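Local coordinates for septation protein imp2 (Schizosaccharomyces pombe, PDB 5C1F) that links the cytoskeleton to phospholipid membranes and takes part in disassembly of the medial ring during fission yeast septation, at residues Asn239-Gln242 / Ile247-Asn250; Asn102-Tyr107 / Lys223-Thr228. One frame throughout, in Å; residues are numbered along the deposited sequence. Where two conformers were deposited one is given.

The fragment is the F-BAR domain, built mainly from three long helices, 18-59, 69-155 and 162-252. From the N terminus, interaction 2 opens first, at 102-107 in helix 69-155. It closes at 223-228 in helix 162-252, so its loop of 115 residues is nearly all helix and includes the turn between the two helices. Interaction 1 follows in series, between 239-242 and 247-250. It spans two turns of helix 162-252 and closes no tertiary loop. The contacts neither nest nor cross. The centres of interactions 1 and 2 are about 31 Å apart. Interaction 2 ties helix 69-155 to helix 162-252, interaction 1 stays within one helix, and both lie against the second subunit.

Interaction 1 of 2, residues Asn239-Gln242 / Ile247-Asn250; sequences NDDQ and IRKN
Arg248 reaches back along its own helix toward Asp241, seven residues or about two turns earlier. Its CB is directed toward 239-242, with CG anti to the carbonyl carbon (chi1 -68°). CG and CD carry the chain outward without touching Asp241; CD stays 7.5 Å from Asp241 OD1. A bend at chi3 (-81°) then turns the guanidinium back along the helix. NE is hydrogen-bonded to a residue flanking the segments. CZ is still 5.1 Å from Asp241 OD1. Of the two terminal nitrogens, NH2 points toward the aspartate, and its 3.9 Å to Asp241 OD1 makes a long salt bridge rather than a hydrogen bond. The oxygen comes in at the guanidinium edge, near its plane. The carboxylate is nevertheless turned 41° from that plane, and its other oxygen, Asp241 OD2, lies 5.3 Å from Arg248 NH2. The two groups therefore do not form a paired, two-bond bridge.

This polar patch belongs to the dimer interface of the F-BAR domain, where helices of two subunits pack together. Arg248 NH1 is hydrogen-bonded to Thr230 OG1 of the second subunit, while Ser234 OG of that subunit hydrogen-bonds to both Arg248 NH2 and Asp241 OD1. Arg248 NH2 also has a salt bridge to Glu245, and the arginine side chain packs on Trp227 of the second subunit. The buried guanidinium thus has several polar partners, and nearby carboxylates probably offset its charge. Asp241 CB points away from 247-250; with CG anti to the backbone N, its OD1 is nonetheless brought nearer to Arg248.

Interaction 2 of 2, residues Asn102-Tyr107 / Lys223-Thr228; sequences NAFTRY and KSVMWT
Val225 turns CG1 anti to its backbone N (chi1 178°) and CG2 anti to its carbonyl carbon. The two methyls therefore reach two different residues of 102-107. Phe104 has chi1 at -62°, which keeps CG beside the backbone N. Its CB does not head straight for the other helix, but the outer end of the ring comes nearer.

The closest approach is between these two side chains. Val225 CG1 lies 3.6 Å from Phe104 CE2, and the adjoining ring atom Phe104 CZ is just as near to that methyl, also at 3.6 Å. The methyl thus sits by the CE2-CZ bond, at the far end of the ring. Its approach is oblique to the ring plane. The second branch, Val225 CG2, meets Ala103 CB at 4.1 Å, a looser apolar contact. Both CB atoms of this second pair point across the gap. Ala103 and Val225 also set the register, with their CA atoms 7.4 Å apart. The short Ala103 side chain is consistent with this close approach. No hydrogen bond joins the segments; what holds them here is van der Waals contact between apolar groups.

Phe104 also packs on Leu37 and Arg38 of helix 18-59 and on Leu222 of helix 162-252, so its ring sits where three helices meet. One turn further along, Tyr107 stacks on Phe221 of helix 162-252. On the Val225 helix, Met226 and Trp227 pack on Leu251 of the second subunit. Such apolar seams between antiparallel long helices belong to the F-BAR fold, whose helical bundles pair into an elongated membrane-binding dimer.

Interaction 1 of 2, residues Asn239-Gln242 / Ile247-Asn250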
ATOM      1  N   ASN A 239       1.737   3.755 -12.326  1.00 21.97           N
ATOM      2  CA  ASN A 239       1.652   2.320 -12.596  1.00 20.19           C
ATOM      3  C   ASN A 239       0.295   1.721 -12.225  1.00 18.50           C
ATOM      4  O   ASN A 239      -0.322   1.024 -13.033  1.00 17.57           O
ATOM      5  CB  ASN A 239       2.759   1.570 -11.854  1.00 20.08           C
ATOM      6  CG  ASN A 239       4.137   1.846 -12.425  1.00 27.71           C
ATOM      7  OD1 ASN A 239       4.272   2.400 -13.519  1.00 24.37           O
ATOM      8  ND2 ASN A 239       5.171   1.450 -11.689  1.00 25.58           N
ATOM      9  N   ASP A 240      -0.163   1.990 -11.005  1.00 16.66           N
ATOM     10  CA  ASP A 240      -1.438   1.458 -10.539  1.00 18.09           C
ATOM     11  C   ASP A 240      -2.604   2.009 -11.353  1.00 20.98           C
ATOM     12  O   ASP A 240      -3.551   1.284 -11.659  1.00 16.95           O
ATOM     13  CB  ASP A 240      -1.644   1.766  -9.057  1.00 18.30           C
ATOM     14  CG  ASP A 240      -0.843   0.851  -8.155  1.00 23.10           C
ATOM     15  OD1 ASP A 240       0.060   0.152  -8.662  1.00 21.44           O
ATOM     16  OD2 ASP A 240      -1.113   0.838  -6.935  1.00 22.28           O
ATOM     17  N   ASP A 241      -2.533   3.288 -11.704  1.00 15.47           N
ATOM     18  CA  ASP A 241      -3.594   3.899 -12.492  1.00 17.28           C
ATOM     19  C   ASP A 241      -3.656   3.299 -13.896  1.00 17.80           C
ATOM     20  O   ASP A 241      -4.742   3.145 -14.461  1.00 17.53           O
ATOM     21  CB  ASP A 241      -3.413   5.414 -12.583  1.00 16.69           C
ATOM     22  CG  ASP A 241      -4.523   6.077 -13.368  1.00 27.73           C
ATOM     23  OD1 ASP A 241      -5.702   5.818 -13.048  1.00 23.54           O
ATOM     24  OD2 ASP A 241      -4.222   6.828 -14.318  1.00 31.83           O
ATOM     25  N   GLN A 242      -2.493   2.963 -14.456  1.00 21.13           N
ATOM     26  CA  GLN A 242      -2.450   2.323 -15.768  1.00 20.20           C
ATOM     27  C   GLN A 242      -3.067   0.931 -15.699  1.00 18.78           C
ATOM     28  O   GLN A 242      -3.750   0.503 -16.630  1.00 24.46           O
ATOM     29  CB  GLN A 242      -1.017   2.236 -16.300  1.00 23.80           C
ATOM     30  CG  GLN A 242      -0.419   3.567 -16.727  1.00 26.44           C
ATOM     31  CD  GLN A 242      -1.187   4.223 -17.859  1.00 29.81           C
ATOM     32  OE1 GLN A 242      -1.153   3.760 -18.999  1.00 26.94           O
ATOM     33  NE2 GLN A 242      -1.885   5.310 -17.549  1.00 26.03           N
ATOM     34  N   ILE A 247      -8.070  -2.572 -16.721  1.00 16.32           N
ATOM     35  CA  ILE A 247      -9.240  -3.299 -16.234  1.00 19.98           C
ATOM     36  C   ILE A 247     -10.508  -2.706 -16.846  1.00 24.35           C
ATOM     37  O   ILE A 247     -11.364  -3.432 -17.351  1.00 23.18           O
ATOM     38  CB  ILE A 247      -9.350  -3.268 -14.695  1.00 15.14           C
ATOM     39  CG1 ILE A 247      -8.142  -3.955 -14.057  1.00 17.20           C
ATOM     40  CG2 ILE A 247     -10.634  -3.942 -14.243  1.00 14.91           C
ATOM     41  CD1 ILE A 247      -8.073  -3.824 -12.546  1.00 14.37           C
ATOM     42  N   ARG A 248     -10.605  -1.379 -16.822  1.00 19.53           N
ATOM     43  CA  ARG A 248     -11.757  -0.682 -17.386  1.00 17.16           C
ATOM     44  C   ARG A 248     -11.902  -0.917 -18.885  1.00 18.04           C
ATOM     45  O   ARG A 248     -13.014  -1.056 -19.381  1.00 31.17           O
ATOM     46  CB  ARG A 248     -11.664   0.820 -17.107  1.00 18.68           C
ATOM     47  CG  ARG A 248     -11.821   1.172 -15.644  1.00 16.95           C
ATOM     48  CD  ARG A 248     -12.064   2.657 -15.454  1.00 22.99           C
ATOM     49  NE  ARG A 248     -10.834   3.436 -15.511  1.00 22.35           N
ATOM     50  CZ  ARG A 248     -10.070   3.693 -14.455  1.00 25.47           C
ATOM     51  NH1 ARG A 248     -10.409   3.224 -13.260  1.00 18.73           N
ATOM     52  NH2 ARG A 248      -8.967   4.418 -14.590  1.00 17.60           N
ATOM     53  N   LYS A 249     -10.782  -0.961 -19.602  1.00 20.69           N
ATOM     54  CA  LYS A 249     -10.819  -1.192 -21.046  1.00 24.01           C
ATOM     55  C   LYS A 249     -11.355  -2.583 -21.341  1.00 21.16           C
ATOM     56  O   LYS A 249     -12.110  -2.778 -22.288  1.00 24.98           O
ATOM     57  CB  LYS A 249      -9.435  -1.015 -21.674  1.00 27.92           C
ATOM     58  CG  LYS A 249      -8.939   0.415 -21.658  1.00 36.69           C
ATOM     59  CD  LYS A 249      -9.932   1.352 -22.325  1.00 45.84           C
ATOM     60  CE  LYS A 249      -9.480   2.799 -22.214  1.00 50.84           C
ATOM     61  NZ  LYS A 249     -10.459   3.732 -22.838  1.00 51.11           N
ATOM     62  N   ASN A 250     -10.966  -3.546 -20.512  1.00 19.51           N
ATOM     63  CA  ASN A 250     -11.457  -4.908 -20.647  1.00 22.43           C
ATOM     64  C   ASN A 250     -12.946  -5.001 -20.331  1.00 27.16           C
ATOM     65  O   ASN A 250     -13.695  -5.712 -21.005  1.00 29.65           O
ATOM     66  CB  ASN A 250     -10.668  -5.845 -19.738  1.00 21.47           C
ATOM     67  CG  ASN A 250     -11.104  -7.287 -19.872  1.00 25.35           C
ATOM     68  OD1 ASN A 250     -11.879  -7.790 -19.061  1.00 25.83           O
ATOM     69  ND2 ASN A 250     -10.607  -7.960 -20.904  1.00 25.81           N
TER

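Interaction 2 of 2, residues Asn102-Tyr107 / Lys223-Thr228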
ATOM      1  N   ASN A 102      18.661   3.731   2.230  1.00 27.57           N
ATOM      2  CA  ASN A 102      20.092   3.442   2.195  1.00 30.30           C
ATOM      3  C   ASN A 102      20.939   4.650   1.805  1.00 28.13           C
ATOM      4  O   ASN A 102      22.146   4.662   2.033  1.00 33.57           O
ATOM      5  CB  ASN A 102      20.380   2.283   1.241  1.00 34.47           C
ATOM      6  CG  ASN A 102      19.899   0.950   1.784  1.00 50.66           C
ATOM      7  OD1 ASN A 102      19.669   0.804   2.986  1.00 55.03           O
ATOM      8  ND2 ASN A 102      19.747  -0.031   0.900  1.00 55.45           N
ATOM      9  N   ALA A 103      20.306   5.660   1.215  1.00 28.17           N
ATOM     10  CA  ALA A 103      21.009   6.891   0.870  1.00 26.08           C
ATOM     11  C   ALA A 103      21.470   7.599   2.138  1.00 27.25           C
ATOM     12  O   ALA A 103      22.566   8.156   2.183  1.00 32.01           O
ATOM     13  CB  ALA A 103      20.123   7.805   0.034  1.00 21.50           C
ATOM     14  N   PHE A 104      20.627   7.568   3.168  1.00 28.46           N
ATOM     15  CA  PHE A 104      20.990   8.112   4.474  1.00 31.28           C
ATOM     16  C   PHE A 104      22.098   7.284   5.108  1.00 30.26           C
ATOM     17  O   PHE A 104      22.981   7.823   5.776  1.00 30.78           O
ATOM     18  CB  PHE A 104      19.780   8.156   5.410  1.00 28.23           C
ATOM     19  CG  PHE A 104      18.671   9.038   4.924  1.00 29.57           C
ATOM     20  CD1 PHE A 104      18.721  10.408   5.122  1.00 26.47           C
ATOM     21  CD2 PHE A 104      17.576   8.499   4.268  1.00 26.68           C
ATOM     22  CE1 PHE A 104      17.702  11.225   4.673  1.00 28.85           C
ATOM     23  CE2 PHE A 104      16.555   9.310   3.817  1.00 22.32           C
ATOM     24  CZ  PHE A 104      16.617  10.676   4.021  1.00 25.84           C
ATOM     25  N   THR A 105      22.038   5.972   4.898  1.00 27.88           N
ATOM     26  CA  THR A 105      23.038   5.056   5.437  1.00 29.32           C
ATOM     27  C   THR A 105      24.406   5.324   4.819  1.00 32.55           C
ATOM     28  O   THR A 105      25.414   5.382   5.523  1.00 36.72           O
ATOM     29  CB  THR A 105      22.652   3.585   5.194  1.00 30.78           C
ATOM     30  OG1 THR A 105      21.405   3.302   5.841  1.00 33.09           O
ATOM     31  CG2 THR A 105      23.724   2.653   5.740  1.00 26.41           C
ATOM     32  N   ARG A 106      24.424   5.498   3.499  0.65 30.72           N
ATOM     33  CA  ARG A 106      25.655   5.786   2.773  0.65 30.60           C
ATOM     34  C   ARG A 106      26.193   7.169   3.135  0.65 31.25           C
ATOM     35  O   ARG A 106      27.399   7.400   3.111  0.65 35.62           O
ATOM     36  CB  ARG A 106      25.428   5.675   1.258  0.65 25.40           C
ATOM     37  CG  ARG A 106      25.094   4.258   0.784  0.65 32.76           C
ATOM     38  CD  ARG A 106      25.005   4.146  -0.740  0.65 30.67           C
ATOM     39  NE  ARG A 106      23.920   4.947  -1.306  0.65 33.92           N
ATOM     40  CZ  ARG A 106      22.717   4.474  -1.626  0.65 32.22           C
ATOM     41  NH1 ARG A 106      21.803   5.287  -2.136  0.65 29.66           N
ATOM     42  NH2 ARG A 106      22.427   3.192  -1.442  0.65 24.18           N
ATOM     43  N   TYR A 107      25.292   8.083   3.481  1.00 24.72           N
ATOM     44  CA  TYR A 107      25.681   9.421   3.907  1.00 24.75           C
ATOM     45  C   TYR A 107      26.361   9.373   5.272  1.00 27.15           C
ATOM     46  O   TYR A 107      27.380  10.027   5.488  1.00 30.81           O
ATOM     47  CB  TYR A 107      24.473  10.361   3.960  1.00 23.89           C
ATOM     48  CG  TYR A 107      24.857  11.772   4.344  1.00 24.07           C
ATOM     49  CD1 TYR A 107      25.232  12.693   3.378  1.00 24.19           C
ATOM     50  CD2 TYR A 107      24.871  12.175   5.676  1.00 31.48           C
ATOM     51  CE1 TYR A 107      25.598  13.980   3.722  1.00 24.48           C
ATOM     52  CE2 TYR A 107      25.239  13.457   6.031  1.00 29.82           C
ATOM     53  CZ  TYR A 107      25.600  14.357   5.050  1.00 34.56           C
ATOM     54  OH  TYR A 107      25.967  15.638   5.395  1.00 29.20           O
ATOM     55  N   LYS A 223      17.338  17.362   0.351  1.00 24.03           N
ATOM     56  CA  LYS A 223      16.317  17.762  -0.616  1.00 26.28           C
ATOM     57  C   LYS A 223      16.148  16.731  -1.736  1.00 28.02           C
ATOM     58  O   LYS A 223      15.027  16.370  -2.092  1.00 27.06           O
ATOM     59  CB  LYS A 223      16.654  19.128  -1.222  1.00 25.79           C
ATOM     60  CG  LYS A 223      16.421  20.308  -0.289  1.00 31.35           C
ATOM     61  CD  LYS A 223      16.775  21.623  -0.977  1.00 34.21           C
ATOM     62  CE  LYS A 223      15.998  21.791  -2.274  1.00 34.83           C
ATOM     63  NZ  LYS A 223      16.438  22.992  -3.043  1.00 37.91           N
ATOM     64  N   SER A 224      17.265  16.261  -2.287  1.00 25.95           N
ATOM     65  CA  SER A 224      17.229  15.325  -3.410  1.00 24.55           C
ATOM     66  C   SER A 224      16.615  13.984  -3.017  1.00 23.29           C
ATOM     67  O   SER A 224      15.879  13.383  -3.798  1.00 22.73           O
ATOM     68  CB  SER A 224      18.637  15.103  -3.975  1.00 26.08           C
ATOM     69  OG  SER A 224      19.466  14.436  -3.038  1.00 31.95           O
ATOM     70  N   VAL A 225      16.912  13.519  -1.805  1.00 19.57           N
ATOM     71  CA  VAL A 225      16.379  12.245  -1.331  1.00 28.82           C
ATOM     72  C   VAL A 225      14.871  12.327  -1.119  1.00 27.17           C
ATOM     73  O   VAL A 225      14.136  11.419  -1.506  1.00 29.03           O
ATOM     74  CB  VAL A 225      17.052  11.795  -0.020  1.00 31.04           C
ATOM     75  CG1 VAL A 225      16.432  10.499   0.473  1.00 34.09           C
ATOM     76  CG2 VAL A 225      18.537  11.608  -0.237  1.00 35.71           C
ATOM     77  N   MET A 226      14.413  13.417  -0.509  1.00 24.36           N
ATOM     78  CA  MET A 226      12.981  13.645  -0.359  1.00 28.02           C
ATOM     79  C   MET A 226      12.337  13.796  -1.730  1.00 22.28           C
ATOM     80  O   MET A 226      11.211  13.353  -1.947  1.00 24.92           O
ATOM     81  CB  MET A 226      12.705  14.878   0.503  1.00 18.35           C
ATOM     82  CG  MET A 226      12.858  14.623   1.993  1.00 20.16           C
ATOM     83  SD  MET A 226      12.277  15.988   3.027  1.00 24.16           S
ATOM     84  CE  MET A 226      13.382  17.310   2.525  1.00 19.58           C
ATOM     85  N   TRP A 227      13.061  14.416  -2.655  1.00 21.39           N
ATOM     86  CA  TRP A 227      12.581  14.544  -4.022  1.00 25.48           C
ATOM     87  C   TRP A 227      12.436  13.160  -4.647  1.00 26.57           C
ATOM     88  O   TRP A 227      11.407  12.847  -5.244  1.00 23.90           O
ATOM     89  CB  TRP A 227      13.523  15.414  -4.852  1.00 23.07           C
ATOM     90  CG  TRP A 227      12.999  15.732  -6.218  1.00 27.23           C
ATOM     91  CD1 TRP A 227      13.108  14.962  -7.338  1.00 24.68           C
ATOM     92  CD2 TRP A 227      12.284  16.913  -6.610  1.00 31.21           C
ATOM     93  NE1 TRP A 227      12.506  15.586  -8.403  1.00 30.59           N
ATOM     94  CE2 TRP A 227      11.991  16.785  -7.984  1.00 27.71           C
ATOM     95  CE3 TRP A 227      11.861  18.062  -5.935  1.00 22.66           C
ATOM     96  CZ2 TRP A 227      11.298  17.764  -8.694  1.00 24.14           C
ATOM     97  CZ3 TRP A 227      11.173  19.033  -6.642  1.00 23.80           C
ATOM     98  CH2 TRP A 227      10.898  18.878  -8.007  1.00 30.63           C
ATOM     99  N   THR A 228      13.467  12.334  -4.491  1.00 24.35           N
ATOM    100  CA  THR A 228      13.451  10.968  -5.006  1.00 23.61           C
ATOM    101  C   THR A 228      12.267  10.190  -4.437  1.00 22.36           C
ATOM    102  O   THR A 228      11.598   9.446  -5.159  1.00 21.32           O
ATOM    103  CB  THR A 228      14.773  10.228  -4.686  1.00 24.37           C
ATOM    104  OG1 THR A 228      15.844  10.834  -5.420  1.00 26.99           O
ATOM    105  CG2 THR A 228      14.687   8.755  -5.070  1.00 18.62           C
TER